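Local coordinates for 2-dehydropantoate 2-reductase (Enterococcus faecium, PDB 3WFI), which acts as an NAD(H)-dependent D-mandelate dehydrogenase of the ketopantoate reductase family, interconverting D-mandelate and the corresponding 2-keto acid, at residues K85-I90 against E110-K115; A226-V231 against G279-K284; D165-S168 against N173-F176. All coordinates share one frame; numbering follows the deposited sequence.

Interaction 1: K85-I90 against E110-K115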
loop_
_atom_site.group_PDB
_atom_site.type_symbol
_atom_site.label_atom_id
_atom_site.label_comp_id
_atom_site.label_asym_id
_atom_site.label_seq_id
_atom_site.Cartn_x
_atom_site.Cartn_y
_atom_site.Cartn_z
ATOM N N LYS B 85 22.115 17.989 1.645
ATOM C CA LYS B 85 23.046 18.486 2.651
ATOM C C LYS B 85 24.426 18.856 2.059
ATOM O O LYS B 85 24.976 19.908 2.387
ATOM C CB LYS B 85 23.187 17.443 3.767
ATOM C CG LYS B 85 24.166 17.805 4.863
ATOM C CD LYS B 85 23.838 19.163 5.422
ATOM C CE LYS B 85 24.639 19.475 6.665
ATOM N NZ LYS B 85 24.040 20.648 7.354
ATOM N N MET B 86 24.976 17.991 1.202
ATOM C CA MET B 86 26.230 18.281 0.504
ATOM C C MET B 86 26.110 19.608 -0.257
ATOM O O MET B 86 26.941 20.508 -0.101
ATOM C CB MET B 86 26.600 17.140 -0.451
ATOM C CG MET B 86 27.793 17.412 -1.370
ATOM S SD MET B 86 29.351 17.675 -0.490
ATOM C CE MET B 86 29.847 15.975 -0.206
ATOM N N LEU B 87 25.061 19.745 -1.050
ATOM C CA LEU B 87 24.844 20.975 -1.820
ATOM C C LEU B 87 24.722 22.193 -0.924
ATOM O O LEU B 87 25.330 23.223 -1.212
ATOM C CB LEU B 87 23.608 20.850 -2.716
ATOM C CG LEU B 87 23.813 19.872 -3.881
ATOM C CD1 LEU B 87 22.486 19.577 -4.567
ATOM C CD2 LEU B 87 24.824 20.413 -4.870
ATOM N N GLN B 88 23.953 22.071 0.161
ATOM C CA GLN B 88 23.817 23.146 1.138
ATOM C C GLN B 88 25.184 23.544 1.671
ATOM O O GLN B 88 25.503 24.718 1.742
ATOM C CB GLN B 88 22.906 22.728 2.317
ATOM C CG GLN B 88 21.411 22.793 2.008
ATOM C CD GLN B 88 20.536 22.135 3.082
ATOM O OE1 GLN B 88 21.033 21.585 4.069
ATOM N NE2 GLN B 88 19.223 22.171 2.872
ATOM N N ASP B 89 25.982 22.550 2.043
ATOM C CA ASP B 89 27.325 22.797 2.562
ATOM C C ASP B 89 28.298 23.422 1.560
ATOM O O ASP B 89 29.174 24.174 1.962
ATOM C CB ASP B 89 27.941 21.501 3.090
ATOM C CG ASP B 89 27.364 21.083 4.430
ATOM O OD1 ASP B 89 26.749 21.928 5.106
ATOM O OD2 ASP B 89 27.527 19.906 4.800
ATOM N N ILE B 90 28.185 23.097 0.278
ATOM C CA ILE B 90 29.174 23.564 -0.702
ATOM C C ILE B 90 28.695 24.728 -1.565
ATOM O O ILE B 90 29.408 25.124 -2.498
ATOM C CB ILE B 90 29.675 22.416 -1.612
ATOM C CG1 ILE B 90 28.599 21.969 -2.611
ATOM C CG2 ILE B 90 30.162 21.248 -0.767
ATOM C CD1 ILE B 90 29.068 20.912 -3.591
ATOM N N GLU B 110 17.855 15.899 -9.871
ATOM C CA GLU B 110 17.814 17.193 -10.548
ATOM C C GLU B 110 16.937 18.217 -9.821
ATOM O O GLU B 110 17.233 19.411 -9.841
ATOM C CB GLU B 110 17.416 17.040 -12.040
ATOM C CG GLU B 110 15.961 16.671 -12.383
ATOM C CD GLU B 110 15.620 15.206 -12.176
ATOM O OE1 GLU B 110 16.479 14.436 -11.724
ATOM O OE2 GLU B 110 14.464 14.809 -12.450
ATOM N N ASP B 111 15.867 17.762 -9.165
ATOM C CA ASP B 111 14.985 18.703 -8.456
ATOM C C ASP B 111 15.669 19.288 -7.212
ATOM O O ASP B 111 15.470 20.441 -6.884
ATOM C CB ASP B 111 13.656 18.037 -8.103
ATOM C CG ASP B 111 12.931 17.508 -9.342
ATOM O OD1 ASP B 111 13.181 18.022 -10.461
ATOM O OD2 ASP B 111 12.150 16.553 -9.212
ATOM N N ILE B 112 16.469 18.488 -6.520
ATOM C CA ILE B 112 17.308 19.001 -5.424
ATOM C C ILE B 112 18.384 19.931 -5.997
ATOM O O ILE B 112 18.528 21.069 -5.557
ATOM C CB ILE B 112 17.963 17.844 -4.644
ATOM C CG1 ILE B 112 16.891 16.998 -3.942
ATOM C CG2 ILE B 112 18.943 18.372 -3.619
ATOM C CD1 ILE B 112 17.343 15.600 -3.560
ATOM N N ILE B 113 19.100 19.461 -7.017
ATOM C CA ILE B 113 20.196 20.231 -7.622
ATOM C C ILE B 113 19.693 21.582 -8.170
ATOM O O ILE B 113 20.355 22.620 -8.002
ATOM C CB ILE B 113 20.905 19.423 -8.733
ATOM C CG1 ILE B 113 21.516 18.133 -8.154
ATOM C CG2 ILE B 113 22.000 20.259 -9.386
ATOM C CD1 ILE B 113 21.885 17.097 -9.181
ATOM N N GLU B 114 18.508 21.573 -8.783
ATOM C CA GLU B 114 17.890 22.800 -9.324
ATOM C C GLU B 114 17.730 23.938 -8.313
ATOM O O GLU B 114 17.667 25.110 -8.692
ATOM C CB GLU B 114 16.520 22.491 -9.943
ATOM C CG GLU B 114 15.949 23.644 -10.756
ATOM C CD GLU B 114 14.602 23.321 -11.368
ATOM O OE1 GLU B 114 13.792 22.654 -10.696
ATOM O OE2 GLU B 114 14.363 23.740 -12.522
ATOM N N LYS B 115 17.654 23.605 -7.033
ATOM C CA LYS B 115 17.584 24.630 -5.987
ATOM C C LYS B 115 18.855 25.479 -5.938
ATOM O O LYS B 115 18.832 26.596 -5.403
ATOM C CB LYS B 115 17.316 23.988 -4.617
ATOM C CG LYS B 115 15.921 23.382 -4.504
ATOM C CD LYS B 115 15.748 22.400 -3.346
ATOM C CE LYS B 115 14.381 21.713 -3.372
ATOM N NZ LYS B 115 14.257 20.654 -2.325
#
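Leu87 meets Ile112 and Ile113 in a purely apolar contact, and a single methyl group makes every approach. Leu87 CD1 lies 3.9 Å from Ile112 CG2, 3.9 Å from Ile113 CA and 4.0 Å from Ile113 CG1, so it rests against the groove between two successive residues of the opposing helix. The torsions explain this reach: CG stands beside the backbone N (chi1 -70°), and CD1 lies anti to CA (chi2 169°), the branch that is carried toward helix 109-113. On the other side, the short CG2 branch of Ile112 does the touching, and its side chain crosses that of Leu87 obliquely. The CA atoms of Leu87 and Ile113 are 7.5 Å apart, close enough for one leucine to span the gap.

Polar interactions stay off this interface, and no hydrogen bond crosses it. Lys85 NZ and Asp89 OD1 form a long salt bridge of 3.7 Å, one turn apart on helix 80-90. Lys115 NZ, just past helix 109-113, forms a salt bridge with Glu84 of helix 80-90. Glu110 and Asp111 both take Lys284 as partner.

All three touching residues are buried. Helix 80-90 follows strand 71-76 of the Rossmann sheet, with Met86 and Ile90 packed on strands 2-6 and 25-30 while Leu87 points to helix 109-113. That helix follows strand 98-102, and its Ile113 also rests on Leu76, so Leu87 packs against Ile112 and Ile113 where the two helices lie side by side, with Ile113 also touching the sheet.

Interaction 2: A226-V231 against G279-K284; sequences AKVAAV and GAISRK
Val228 turns CG1 anti to its own backbone N (chi1 159°), presenting that methyl to the stem of Lys284. The lysine leaves its helix with CG beside the backbone N and remains extended as far as CE, bending only at chi4 (-64°). The two side chains cross at about a right angle. Val228 CG1 lies 3.6 Å from Lys284 CB and 3.5 Å from Lys284 CD, with CG slightly farther off: the methyl fits against one side of the lysine zigzag. Ile281, one turn earlier, adds CD1 at 4.2 Å from Val228 CG1. The CA atoms of Val228 and Lys284 are 6.7 Å apart, a close approach of helices 214-231 and 278-288 in the helical C-terminal domain. Tyr185 of helix 180-191 touches all three of these side chains.

No hydrogen bond crosses the contact. Lys284 divides its chemistry along its length: its methylenes are spent on apolar packing, whereas NZ is led away to salt bridges with Glu110, Asp111 and Glu232. Three carboxylates around one ammonium group would be expected to favour the charged lysine.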
loop_
_atom_site.group_PDB
_atom_site.type_symbol
_atom_site.label_atom_id
_atom_site.label_comp_id
_atom_site.label_asym_id
_atom_site.label_seq_id
_atom_site.Cartn_x
_atom_site.Cartn_y
_atom_site.Cartn_z
ATOM N N ALA B 226 5.690 7.036 -15.803
ATOM C CA ALA B 226 5.624 7.444 -17.215
ATOM C C ALA B 226 4.859 8.752 -17.444
ATOM O O ALA B 226 5.243 9.551 -18.295
ATOM C CB ALA B 226 5.020 6.334 -18.039
ATOM N N LYS B 227 3.774 8.956 -16.696
ATOM C CA LYS B 227 3.002 10.201 -16.776
ATOM C C LYS B 227 3.838 11.397 -16.348
ATOM O O LYS B 227 3.816 12.449 -16.988
ATOM C CB LYS B 227 1.734 10.127 -15.917
ATOM C CG LYS B 227 0.538 9.542 -16.616
ATOM C CD LYS B 227 -0.730 9.613 -15.763
ATOM C CE LYS B 227 -1.895 8.887 -16.454
ATOM N NZ LYS B 227 -1.709 7.407 -16.597
ATOM N N VAL B 228 4.591 11.220 -15.271
ATOM C CA VAL B 228 5.480 12.243 -14.773
ATOM C C VAL B 228 6.661 12.472 -15.745
ATOM O O VAL B 228 7.014 13.627 -16.042
ATOM C CB VAL B 228 5.932 11.866 -13.341
ATOM C CG1 VAL B 228 7.207 12.554 -12.940
ATOM C CG2 VAL B 228 4.801 12.177 -12.360
ATOM N N ALA B 229 7.230 11.393 -16.268
ATOM C CA ALA B 229 8.326 11.470 -17.260
ATOM C C ALA B 229 7.896 12.191 -18.544
ATOM O O ALA B 229 8.660 12.980 -19.106
ATOM C CB ALA B 229 8.854 10.083 -17.579
ATOM N N ALA B 230 6.661 11.947 -18.984
ATOM C CA ALA B 230 6.128 12.617 -20.172
ATOM C C ALA B 230 6.093 14.150 -20.022
ATOM O O ALA B 230 6.355 14.877 -20.974
ATOM C CB ALA B 230 4.746 12.081 -20.514
ATOM N N VAL B 231 5.782 14.632 -18.826
ATOM C CA VAL B 231 5.830 16.069 -18.536
ATOM C C VAL B 231 7.251 16.589 -18.744
ATOM O O VAL B 231 7.451 17.701 -19.229
ATOM C CB VAL B 231 5.361 16.384 -17.099
ATOM C CG1 VAL B 231 5.502 17.878 -16.795
ATOM C CG2 VAL B 231 3.919 15.939 -16.889
ATOM N N GLY B 279 8.999 8.413 -3.784
ATOM C CA GLY B 279 8.776 9.753 -3.226
ATOM C C GLY B 279 9.096 10.855 -4.209
ATOM O O GLY B 279 8.437 11.896 -4.231
ATOM N N ALA B 280 10.111 10.619 -5.038
ATOM C CA ALA B 280 10.529 11.601 -6.037
ATOM C C ALA B 280 9.440 11.749 -7.078
ATOM O O ALA B 280 9.132 12.854 -7.517
ATOM C CB ALA B 280 11.854 11.167 -6.672
ATOM N N ILE B 281 8.828 10.622 -7.450
ATOM C CA ILE B 281 7.694 10.635 -8.379
ATOM C C ILE B 281 6.471 11.317 -7.741
ATOM O O ILE B 281 5.767 12.087 -8.416
ATOM C CB ILE B 281 7.365 9.210 -8.872
ATOM C CG1 ILE B 281 8.551 8.627 -9.659
ATOM C CG2 ILE B 281 6.092 9.185 -9.708
ATOM C CD1 ILE B 281 9.079 9.516 -10.765
ATOM N N SER B 282 6.231 11.064 -6.452
ATOM C CA SER B 282 5.147 11.756 -5.734
ATOM C C SER B 282 5.349 13.270 -5.744
ATOM O O SER B 282 4.424 14.012 -6.015
ATOM C CB SER B 282 5.041 11.266 -4.294
ATOM O OG SER B 282 4.662 9.892 -4.258
ATOM N N ARG B 283 6.575 13.710 -5.462
ATOM C CA ARG B 283 6.891 15.144 -5.458
ATOM C C ARG B 283 6.686 15.816 -6.821
ATOM O O ARG B 283 6.049 16.872 -6.906
ATOM C CB ARG B 283 8.307 15.378 -4.923
ATOM C CG ARG B 283 8.365 15.264 -3.408
ATOM C CD ARG B 283 9.701 15.736 -2.838
ATOM N NE ARG B 283 10.861 15.005 -3.346
ATOM C CZ ARG B 283 11.211 13.774 -2.987
ATOM N NH1 ARG B 283 10.477 13.068 -2.118
ATOM N NH2 ARG B 283 12.310 13.238 -3.507
ATOM N N LYS B 284 7.200 15.202 -7.876
ATOM C CA LYS B 284 6.978 15.685 -9.244
ATOM C C LYS B 284 5.492 15.682 -9.609
ATOM O O LYS B 284 4.989 16.621 -10.250
ATOM C CB LYS B 284 7.741 14.820 -10.256
ATOM C CG LYS B 284 9.254 14.995 -10.269
ATOM C CD LYS B 284 9.904 13.921 -11.134
ATOM C CE LYS B 284 11.429 13.933 -11.062
ATOM N NZ LYS B 284 11.974 15.198 -11.608
#

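Interaction 3: D165-S168 against N173-F176; sequences DKLS and NAHF
Ser168, the last residue of helix 157-168, reaches across a tight turn to Ala174, the first residue of strand 174-176. Followed outward, its CB comes no nearer than 4.1 Å to Ala174 N, so the hydroxyl closes the gap. OG stands beside its own backbone N (chi1 -72°), a placement that serves both sides of the turn. Toward the strand it accepts a hydrogen bond from Ala174 N at 2.9 Å, a bent one with an N-H...O angle of 138°. Toward the helix the same oxygen is hydrogen-bonded to Ala164 O, one turn back. OG also lies 3.8 Å from Ala174 CB, and thus touches the alanine at its methyl as well as its amide.

A second, apolar link runs alongside: Leu167 CB meets Ala174 CB at 3.8 Å. Leu167 also packs on Leu149 and Ala174 on Val147, so this pair helps lay the end of the helix against the sheet. The CB of Asn173 points away from the helix, and its ND2 is hydrogen-bonded to Gly145 O.

The backbone ends of the turn share a water molecule. It donates to Ser168 O at 2.9 Å and accepts from Asn173 N at 2.8 Å, bridging residues whose CA atoms are 4.7 Å apart.

This is the return half of the beta-alpha-beta unit formed by strand 147-151, helix 157-168 and strand 174-176, in which His175 makes backbone hydrogen bonds to Val147 and Leu149. The contact combines polar bonds at the helix end with an apolar Leu167-Ala174 pair: the hydroxyl takes up the Ala174 N-H, and the water links Ser168 O to Asn173 N, while the buried leucine and alanine supply the packing.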
loop_
_atom_site.group_PDB
_atom_site.type_symbol
_atom_site.label_atom_id
_atom_site.label_comp_id
_atom_site.label_asym_id
_atom_site.label_seq_id
_atom_site.Cartn_x
_atom_site.Cartn_y
_atom_site.Cartn_z
ATOM N N ASP B 165 34.201 15.853 -23.840
ATOM C CA ASP B 165 35.551 16.003 -24.407
ATOM C C ASP B 165 36.561 16.351 -23.329
ATOM O O ASP B 165 37.631 15.746 -23.264
ATOM C CB ASP B 165 35.584 17.065 -25.509
ATOM C CG ASP B 165 34.871 16.622 -26.778
ATOM O OD1 ASP B 165 34.671 15.407 -26.968
ATOM O OD2 ASP B 165 34.502 17.498 -27.595
ATOM N N LYS B 166 36.195 17.288 -22.457
ATOM C CA LYS B 166 37.070 17.725 -21.377
ATOM C C LYS B 166 37.396 16.581 -20.429
ATOM O O LYS B 166 38.548 16.420 -20.052
ATOM C CB LYS B 166 36.484 18.944 -20.634
ATOM C CG LYS B 166 36.640 20.229 -21.443
ATOM C CD LYS B 166 36.125 21.477 -20.730
ATOM C CE LYS B 166 34.681 21.795 -21.088
ATOM N NZ LYS B 166 34.291 23.184 -20.716
ATOM N N LEU B 167 36.402 15.779 -20.066
ATOM C CA LEU B 167 36.652 14.622 -19.209
ATOM C C LEU B 167 37.512 13.598 -19.943
ATOM O O LEU B 167 38.378 12.976 -19.338
ATOM C CB LEU B 167 35.354 13.960 -18.742
ATOM C CG LEU B 167 34.510 14.453 -17.554
ATOM C CD1 LEU B 167 35.016 15.740 -16.932
ATOM C CD2 LEU B 167 33.027 14.540 -17.887
ATOM N N SER B 168 37.269 13.426 -21.239
ATOM C CA SER B 168 38.068 12.498 -22.056
ATOM C C SER B 168 39.542 12.904 -22.176
ATOM O O SER B 168 40.409 12.044 -22.327
ATOM C CB SER B 168 37.460 12.328 -23.444
ATOM O OG SER B 168 36.267 11.566 -23.378
ATOM N N ASN B 173 37.359 8.696 -20.795
ATOM C CA ASN B 173 36.616 8.025 -21.856
ATOM C C ASN B 173 35.123 8.358 -21.799
ATOM O O ASN B 173 34.262 7.471 -21.743
ATOM C CB ASN B 173 36.858 6.510 -21.775
ATOM C CG ASN B 173 36.302 5.755 -22.968
ATOM O OD1 ASN B 173 36.097 6.319 -24.036
ATOM N ND2 ASN B 173 36.078 4.455 -22.789
ATOM N N ALA B 174 34.834 9.659 -21.813
ATOM C CA ALA B 174 33.479 10.164 -21.652
ATOM C C ALA B 174 32.826 10.403 -23.001
ATOM O O ALA B 174 33.498 10.784 -23.959
ATOM C CB ALA B 174 33.491 11.460 -20.837
ATOM N N HIS B 175 31.511 10.199 -23.068
ATOM C CA HIS B 175 30.752 10.419 -24.298
ATOM C C HIS B 175 29.373 10.972 -24.020
ATOM O O HIS B 175 28.748 10.641 -23.010
ATOM C CB HIS B 175 30.585 9.109 -25.075
ATOM C CG HIS B 175 31.875 8.409 -25.345
ATOM N ND1 HIS B 175 32.266 7.294 -24.645
ATOM C CD2 HIS B 175 32.866 8.670 -26.224
ATOM C CE1 HIS B 175 33.438 6.885 -25.091
ATOM N NE2 HIS B 175 33.832 7.713 -26.040
ATOM N N PHE B 176 28.907 11.813 -24.935
ATOM C CA PHE B 176 27.512 12.218 -24.960
ATOM C C PHE B 176 26.619 11.040 -25.329
ATOM O O PHE B 176 26.934 10.272 -26.236
ATOM C CB PHE B 176 27.297 13.338 -25.982
ATOM C CG PHE B 176 25.867 13.762 -26.117
ATOM C CD1 PHE B 176 25.285 14.594 -25.173
ATOM C CD2 PHE B 176 25.096 13.318 -27.183
ATOM C CE1 PHE B 176 23.963 14.990 -25.296
ATOM C CE2 PHE B 176 23.774 13.705 -27.309
ATOM C CZ PHE B 176 23.208 14.547 -26.366
HETATM O O HOH W 1 39.495 9.250 -22.492
#

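Along the chain the three contacts come in series, with none nested or crossed. Interaction 1 closes first, around 19 intervening residues that include strand 98-102, and joins two helices of the nucleotide-binding domain. Interaction 3 follows with a loop of only four residues, fastening the strand at one edge of the large sheet to the helix before it. Interaction 2 closes last, over 47 residues, and unites helices of the C-terminal domain. Interactions 1 and 2, with centres 19 Å apart, meet directly: Lys284 NZ lies 2.7 Å from Glu110 OE2 and 2.8 Å from Asp111 OD2, tying the domains together. Interaction 3 stands apart, about 14 Å from interaction 1 at the nearest atoms.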